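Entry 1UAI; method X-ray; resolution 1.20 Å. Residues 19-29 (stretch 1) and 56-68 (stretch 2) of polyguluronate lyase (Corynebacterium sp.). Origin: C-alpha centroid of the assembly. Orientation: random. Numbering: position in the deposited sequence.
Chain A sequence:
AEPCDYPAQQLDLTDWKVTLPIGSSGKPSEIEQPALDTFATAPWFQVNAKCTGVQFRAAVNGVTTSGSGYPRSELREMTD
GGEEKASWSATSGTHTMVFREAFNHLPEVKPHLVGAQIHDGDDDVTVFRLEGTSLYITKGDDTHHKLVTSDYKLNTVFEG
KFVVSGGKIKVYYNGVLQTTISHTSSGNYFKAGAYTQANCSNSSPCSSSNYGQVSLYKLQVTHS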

ATOM      1  N   THR A  19       1.233   4.532  -8.502  1.00  5.26           N
ATOM      2  CA  THR A  19      -0.065   4.993  -8.988  1.00  5.82           C
ATOM      3  C   THR A  19      -0.419   6.136  -8.045  1.00  5.01           C
ATOM      4  O   THR A  19      -0.303   5.996  -6.823  1.00  5.95           O
ATOM      5  CB  THR A  19      -1.137   3.896  -8.897  1.00  6.53           C
ATOM      6  OG1 THR A  19      -0.717   2.757  -9.657  1.00  8.58           O
ATOM      7  CG2 THR A  19      -2.470   4.407  -9.441  1.00  7.81           C
ATOM      8  N   LEU A  20      -0.854   7.253  -8.617  1.00  5.45           N
ATOM      9  CA  LEU A  20      -1.151   8.459  -7.856  1.00  5.28           C
ATOM     10  C   LEU A  20      -2.626   8.835  -7.763  1.00  5.12           C
ATOM     11  O   LEU A  20      -3.473   8.251  -8.439  1.00  5.46           O
ATOM     12  CB  LEU A  20      -0.373   9.619  -8.481  1.00  6.28           C
ATOM     13  CG  LEU A  20       1.132   9.376  -8.624  1.00  5.71           C
ATOM     14  CD1 LEU A  20       1.726  10.363  -9.616  1.00  6.96           C
ATOM     15  CD2 LEU A  20       1.800   9.494  -7.263  1.00  7.27           C
ATOM     16  N   PRO A  21      -2.948   9.816  -6.902  1.00  4.83           N
ATOM     17  CA  PRO A  21      -4.321  10.288  -6.715  1.00  5.51           C
ATOM     18  C   PRO A  21      -4.611  11.539  -7.547  1.00  6.23           C
ATOM     19  O   PRO A  21      -5.579  12.259  -7.292  1.00  7.11           O
ATOM     20  CB  PRO A  21      -4.383  10.557  -5.220  1.00  5.77           C
ATOM     21  CG  PRO A  21      -3.032  11.121  -4.951  1.00  5.27           C
ATOM     22  CD  PRO A  21      -2.100  10.238  -5.768  1.00  5.15           C
ATOM     23  N   ILE A  22      -3.748  11.797  -8.527  1.00  7.25           N
ATOM     24  CA  ILE A  22      -3.910  12.932  -9.426  1.00  8.08           C
ATOM     25  C   ILE A  22      -3.928  12.396 -10.851  1.00  7.86           C
ATOM     26  O   ILE A  22      -3.615  11.227 -11.085  1.00  9.18           O
ATOM     27  CB  ILE A  22      -2.759  13.963  -9.279  1.00  9.40           C
ATOM     28  CG1 ILE A  22      -1.406  13.290  -9.524  1.00 10.47           C
ATOM     29  CG2 ILE A  22      -2.805  14.595  -7.896  1.00 11.93           C
ATOM     30  CD1 ILE A  22      -0.228  14.249  -9.467  1.00 12.45           C
ATOM     31  N   GLY A  23      -4.302  13.256 -11.796  1.00  8.06           N
ATOM     32  CA  GLY A  23      -4.370  12.862 -13.190  1.00  9.68           C
ATOM     33  C   GLY A  23      -5.647  13.381 -13.817  1.00 10.57           C
ATOM     34  O   GLY A  23      -6.413  14.102 -13.175  1.00 10.80           O
ATOM     35  N   SER A  24      -5.881  13.027 -15.076  1.00 11.83           N
ATOM     36  CA  SER A  24      -7.086  13.465 -15.762  1.00 12.81           C
ATOM     37  C   SER A  24      -8.269  12.637 -15.275  1.00 14.02           C
ATOM     38  O   SER A  24      -8.093  11.606 -14.626  1.00 13.02           O
ATOM     39  CB  SER A  24      -6.920  13.329 -17.279  1.00 13.21           C
ATOM     40  OG  SER A  24      -6.533  12.019 -17.648  1.00 12.48           O
ATOM     41  N   SER A  25      -9.473  13.101 -15.591  1.00 15.91           N
ATOM     42  CA  SER A  25     -10.705  12.440 -15.179  1.00 17.46           C
ATOM     43  C   SER A  25     -10.706  10.920 -15.321  1.00 16.22           C
ATOM     44  O   SER A  25     -10.564  10.384 -16.419  1.00 16.65           O
ATOM     45  CB  SER A  25     -11.887  13.022 -15.957  1.00 19.44           C
ATOM     46  OG  SER A  25     -13.107  12.430 -15.546  1.00 23.49           O
ATOM     47  N   GLY A  26     -10.872  10.234 -14.193  1.00 15.46           N
ATOM     48  CA  GLY A  26     -10.919   8.783 -14.190  1.00 14.77           C
ATOM     49  C   GLY A  26      -9.668   8.051 -14.641  1.00 13.91           C
ATOM     50  O   GLY A  26      -9.727   6.860 -14.942  1.00 14.27           O
ATOM     51  N   LYS A  27      -8.535   8.743 -14.681  1.00 12.91           N
ATOM     52  CA  LYS A  27      -7.288   8.120 -15.106  1.00 11.54           C
ATOM     53  C   LYS A  27      -6.137   8.478 -14.170  1.00  9.56           C
ATOM     54  O   LYS A  27      -5.384   9.416 -14.430  1.00  8.94           O
ATOM     55  CB  LYS A  27      -6.947   8.552 -16.537  1.00 12.76           C
ATOM     56  CG  LYS A  27      -5.718   7.876 -17.130  1.00 14.97           C
ATOM     57  CD  LYS A  27      -5.389   8.451 -18.505  1.00 16.84           C
ATOM     58  CE  LYS A  27      -4.175   7.779 -19.130  1.00 18.16           C
ATOM     59  NZ  LYS A  27      -4.425   6.347 -19.454  1.00 18.89           N
ATOM     60  N   PRO A  28      -5.993   7.741 -13.057  1.00  9.21           N
ATOM     61  CA  PRO A  28      -4.908   8.023 -12.111  1.00  8.19           C
ATOM     62  C   PRO A  28      -3.549   7.939 -12.802  1.00  7.59           C
ATOM     63  O   PRO A  28      -3.262   6.972 -13.506  1.00  8.53           O
ATOM     64  CB  PRO A  28      -5.079   6.932 -11.057  1.00  9.10           C
ATOM     65  CG  PRO A  28      -6.557   6.688 -11.063  1.00  8.93           C
ATOM     66  CD  PRO A  28      -6.875   6.679 -12.541  1.00  9.18           C
ATOM     67  N   SER A  29      -2.716   8.951 -12.606  1.00  7.51           N
ATOM     68  CA  SER A  29      -1.394   8.956 -13.216  1.00  7.10           C
ATOM     69  C   SER A  29      -0.493   7.897 -12.602  1.00  6.45           C
ATOM     70  O   SER A  29      -0.556   7.632 -11.402  1.00  6.57           O
ATOM     71  CB  SER A  29      -0.724  10.318 -13.039  1.00  7.75           C
ATOM     72  OG  SER A  29      -1.442  11.335 -13.706  1.00  8.38           O
ATOM     73  N   PHE A  56       3.154   8.883   1.464  1.00  4.29           N
ATOM     74  CA  PHE A  56       2.128   8.571   0.470  1.00  4.53           C
ATOM     75  C   PHE A  56       0.837   9.181   1.003  1.00  4.63           C
ATOM     76  O   PHE A  56       0.432   8.887   2.131  1.00  5.02           O
ATOM     77  CB  PHE A  56       1.918   7.063   0.347  1.00  4.71           C
ATOM     78  CG  PHE A  56       3.077   6.324  -0.254  1.00  4.56           C
ATOM     79  CD1 PHE A  56       3.147   6.113  -1.627  1.00  4.89           C
ATOM     80  CD2 PHE A  56       4.072   5.794   0.559  1.00  4.82           C
ATOM     81  CE1 PHE A  56       4.191   5.376  -2.182  1.00  5.46           C
ATOM     82  CE2 PHE A  56       5.121   5.057   0.015  1.00  5.42           C
ATOM     83  CZ  PHE A  56       5.180   4.846  -1.359  1.00  5.05           C
ATOM     84  N   ARG A  57       0.192  10.023   0.205  1.00  4.58           N
ATOM     85  CA  ARG A  57      -1.053  10.653   0.629  1.00  4.68           C
ATOM     86  C   ARG A  57      -2.094  10.586  -0.477  1.00  4.53           C
ATOM     87  O   ARG A  57      -1.783  10.818  -1.644  1.00  4.77           O
ATOM     88  CB  ARG A  57      -0.813  12.119   1.011  1.00  4.95           C
ATOM     89  CG  ARG A  57      -2.069  12.836   1.504  1.00  6.00           C
ATOM     90  CD  ARG A  57      -1.834  14.317   1.785  1.00  5.98           C
ATOM     91  NE  ARG A  57      -0.830  14.531   2.823  1.00  6.48           N
ATOM     92  CZ  ARG A  57      -0.489  15.726   3.294  1.00  6.18           C
ATOM     93  NH1 ARG A  57      -1.076  16.818   2.820  1.00  7.36           N
ATOM     94  NH2 ARG A  57       0.443  15.831   4.232  1.00  7.59           N
ATOM     95  N   ALA A  58      -3.327  10.254  -0.101  1.00  5.05           N
ATOM     96  CA  ALA A  58      -4.438  10.186  -1.043  1.00  4.70           C
ATOM     97  C   ALA A  58      -5.680  10.747  -0.356  1.00  4.29           C
ATOM     98  O   ALA A  58      -6.154  10.199   0.643  1.00  4.99           O
ATOM     99  CB  ALA A  58      -4.681   8.748  -1.491  1.00  5.50           C
ATOM    100  N   ALA A  59      -6.190  11.852  -0.896  1.00  4.76           N
ATOM    101  CA  ALA A  59      -7.370  12.519  -0.353  1.00  5.07           C
ATOM    102  C   ALA A  59      -8.652  11.916  -0.912  1.00  5.58           C
ATOM    103  O   ALA A  59      -8.647  11.304  -1.976  1.00  5.61           O
ATOM    104  CB  ALA A  59      -7.310  14.010  -0.657  1.00  6.27           C
ATOM    105  N   VAL A  60      -9.757  12.113  -0.199  1.00  5.61           N
ATOM    106  CA  VAL A  60     -11.036  11.548  -0.613  1.00  5.81           C
ATOM    107  C   VAL A  60     -11.542  12.014  -1.973  1.00  5.94           C
ATOM    108  O   VAL A  60     -12.361  11.337  -2.595  1.00  6.40           O
ATOM    109  CB  VAL A  60     -12.133  11.814   0.449  1.00  6.45           C
ATOM    110  CG1 VAL A  60     -11.692  11.251   1.793  1.00  6.50           C
ATOM    111  CG2 VAL A  60     -12.425  13.307   0.556  1.00  6.79           C
ATOM    112  N   ASN A  61     -11.053  13.162  -2.437  1.00  6.06           N
ATOM    113  CA  ASN A  61     -11.467  13.699  -3.731  1.00  6.80           C
ATOM    114  C   ASN A  61     -10.445  13.340  -4.807  1.00  7.08           C
ATOM    115  O   ASN A  61     -10.474  13.882  -5.912  1.00  7.75           O
ATOM    116  CB  ASN A  61     -11.614  15.221  -3.647  1.00  8.00           C
ATOM    117  CG  ASN A  61     -10.289  15.921  -3.416  1.00  7.57           C
ATOM    118  OD1 ASN A  61      -9.327  15.312  -2.952  1.00  8.30           O
ATOM    119  ND2 ASN A  61     -10.236  17.210  -3.731  1.00  8.47           N
ATOM    120  N   GLY A  62      -9.548  12.414  -4.481  1.00  7.19           N
ATOM    121  CA  GLY A  62      -8.525  12.010  -5.427  1.00  7.78           C
ATOM    122  C   GLY A  62      -9.057  11.338  -6.675  1.00  7.08           C
ATOM    123  O   GLY A  62     -10.176  10.819  -6.698  1.00  7.54           O
ATOM    124  N   VAL A  63      -8.242  11.355  -7.723  1.00  6.91           N
ATOM    125  CA  VAL A  63      -8.606  10.741  -8.987  1.00  7.90           C
ATOM    126  C   VAL A  63      -8.646   9.227  -8.809  1.00  8.27           C
ATOM    127  O   VAL A  63      -7.768   8.641  -8.171  1.00  8.11           O
ATOM    128  CB  VAL A  63      -7.581  11.106 -10.087  1.00  8.00           C
ATOM    129  CG1 VAL A  63      -7.921  10.389 -11.385  1.00  8.72           C
ATOM    130  CG2 VAL A  63      -7.570  12.613 -10.299  1.00  8.62           C
ATOM    131  N   THR A  64      -9.682   8.605  -9.356  1.00  9.29           N
ATOM    132  CA  THR A  64      -9.843   7.162  -9.265  1.00 11.53           C
ATOM    133  C   THR A  64     -10.187   6.625 -10.645  1.00 13.76           C
ATOM    134  O   THR A  64     -10.657   7.367 -11.506  1.00 14.04           O
ATOM    135  CB  THR A  64     -10.975   6.777  -8.289  1.00 12.29           C
ATOM    136  OG1 THR A  64     -12.228   7.260  -8.792  1.00 13.97           O
ATOM    137  CG2 THR A  64     -10.718   7.381  -6.917  1.00 12.74           C
ATOM    138  N   THR A  65      -9.951   5.334 -10.849  1.00 16.44           N
ATOM    139  CA  THR A  65     -10.233   4.699 -12.129  1.00 19.59           C
ATOM    140  C   THR A  65     -11.680   4.928 -12.556  1.00 20.99           C
ATOM    141  O   THR A  65     -12.614   4.590 -11.826  1.00 20.68           O
ATOM    142  CB  THR A  65      -9.964   3.184 -12.064  1.00 20.93           C
ATOM    143  OG1 THR A  65      -8.614   2.958 -11.638  1.00 23.22           O
ATOM    144  CG2 THR A  65     -10.169   2.546 -13.431  1.00 21.86           C
ATOM    145  N   SER A  66     -11.848   5.510 -13.741  1.00 23.05           N
ATOM    146  CA  SER A  66     -13.164   5.799 -14.306  1.00 25.07           C
ATOM    147  C   SER A  66     -13.884   6.945 -13.599  1.00 25.91           C
ATOM    148  O   SER A  66     -14.711   7.631 -14.201  1.00 26.93           O
ATOM    149  CB  SER A  66     -14.045   4.545 -14.272  1.00 25.45           C
ATOM    150  OG  SER A  66     -13.482   3.504 -15.052  1.00 26.61           O
ATOM    151  N   GLY A  67     -13.564   7.154 -12.327  1.00 26.10           N
ATOM    152  CA  GLY A  67     -14.202   8.213 -11.569  1.00 26.43           C
ATOM    153  C   GLY A  67     -14.939   7.638 -10.377  1.00 26.25           C
ATOM    154  O   GLY A  67     -15.376   8.366  -9.486  1.00 27.32           O
ATOM    155  N   SER A  68     -15.076   6.317 -10.369  1.00 25.61           N
ATOM    156  CA  SER A  68     -15.752   5.616  -9.289  1.00 24.54           C
ATOM    157  C   SER A  68     -14.753   4.679  -8.627  1.00 23.08           C
ATOM    158  O   SER A  68     -14.039   3.938  -9.303  1.00 24.54           O
ATOM    159  CB  SER A  68     -16.936   4.816  -9.836  1.00 25.10           C
ATOM    160  OG  SER A  68     -16.506   3.863 -10.790  1.00 26.91           O
TER
HETATM  161  O   HOH W   1      -5.775   6.938  -7.418  1.00  6.49           O

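Loops often dock on one another through a few backbone hydrogen bonds set around a few apolar side chains, one of them dominant, and this pair of segments in polyguluronate lyase is a compact example. Along stretch 2, contact begins at the end of the strand 56-59. The ring of Pro-21 lies over it, with Pro-21 CG 3.5 Å from Arg-57 O and Pro-21 CB 4.2 Å from Ala-58 CB, an apolar pairing. The cost is that Arg-57 O is buried without a hydrogen-bonding partner.

A type I turn from Ala-59 to Gly-62, closed by Gly-62 N donating to Ala-59 O (2.9 Å), then brings the chain back to Pro-21. The absence of a side chain at Gly-62 matters here, since a CB would point toward stretch 1, tight against Pro-21 CB, and would clash with Ala-59 O. The close approach lets Val-63 N donate to Pro-21 O at 2.8 Å, nearly straight at 166°.

Val-63, whose CA-to-CB bond points toward stretch 1, is the centrepiece. Val-63 CG2 lies 3.4 Å from Gly-23 O, while Val-63 CG1 lies 3.5 Å from Ser-24 O and 4.0 Å from Pro-28 CG. The methyls thus rest against a surface made largely of backbone, with the Pro-28 ring beside CG1. Beside the Val-63 carbonyl, a water O lies 2.8 Å from Leu-20 O and 2.7 Å from Val-63 O, within hydrogen-bonding reach of both and so linking two carbonyls that, as acceptors, cannot bond each other.

Beyond Val-63 the backbones close again. Gly-26 CA makes a CA-H...O contact with Thr-64 O at 3.0 Å, and Pro-28 CG packs 3.7 Å from Thr-65 N. Ser-66 N then donates to Gly-26 O (2.8 Å). Gly-26, in the type II turn from Ser-24 to Lys-27, has a positive phi, and a CB there would strike Ser-66 C: as at Gly-62, bare backbone leaves room for the close approach, here more strictly.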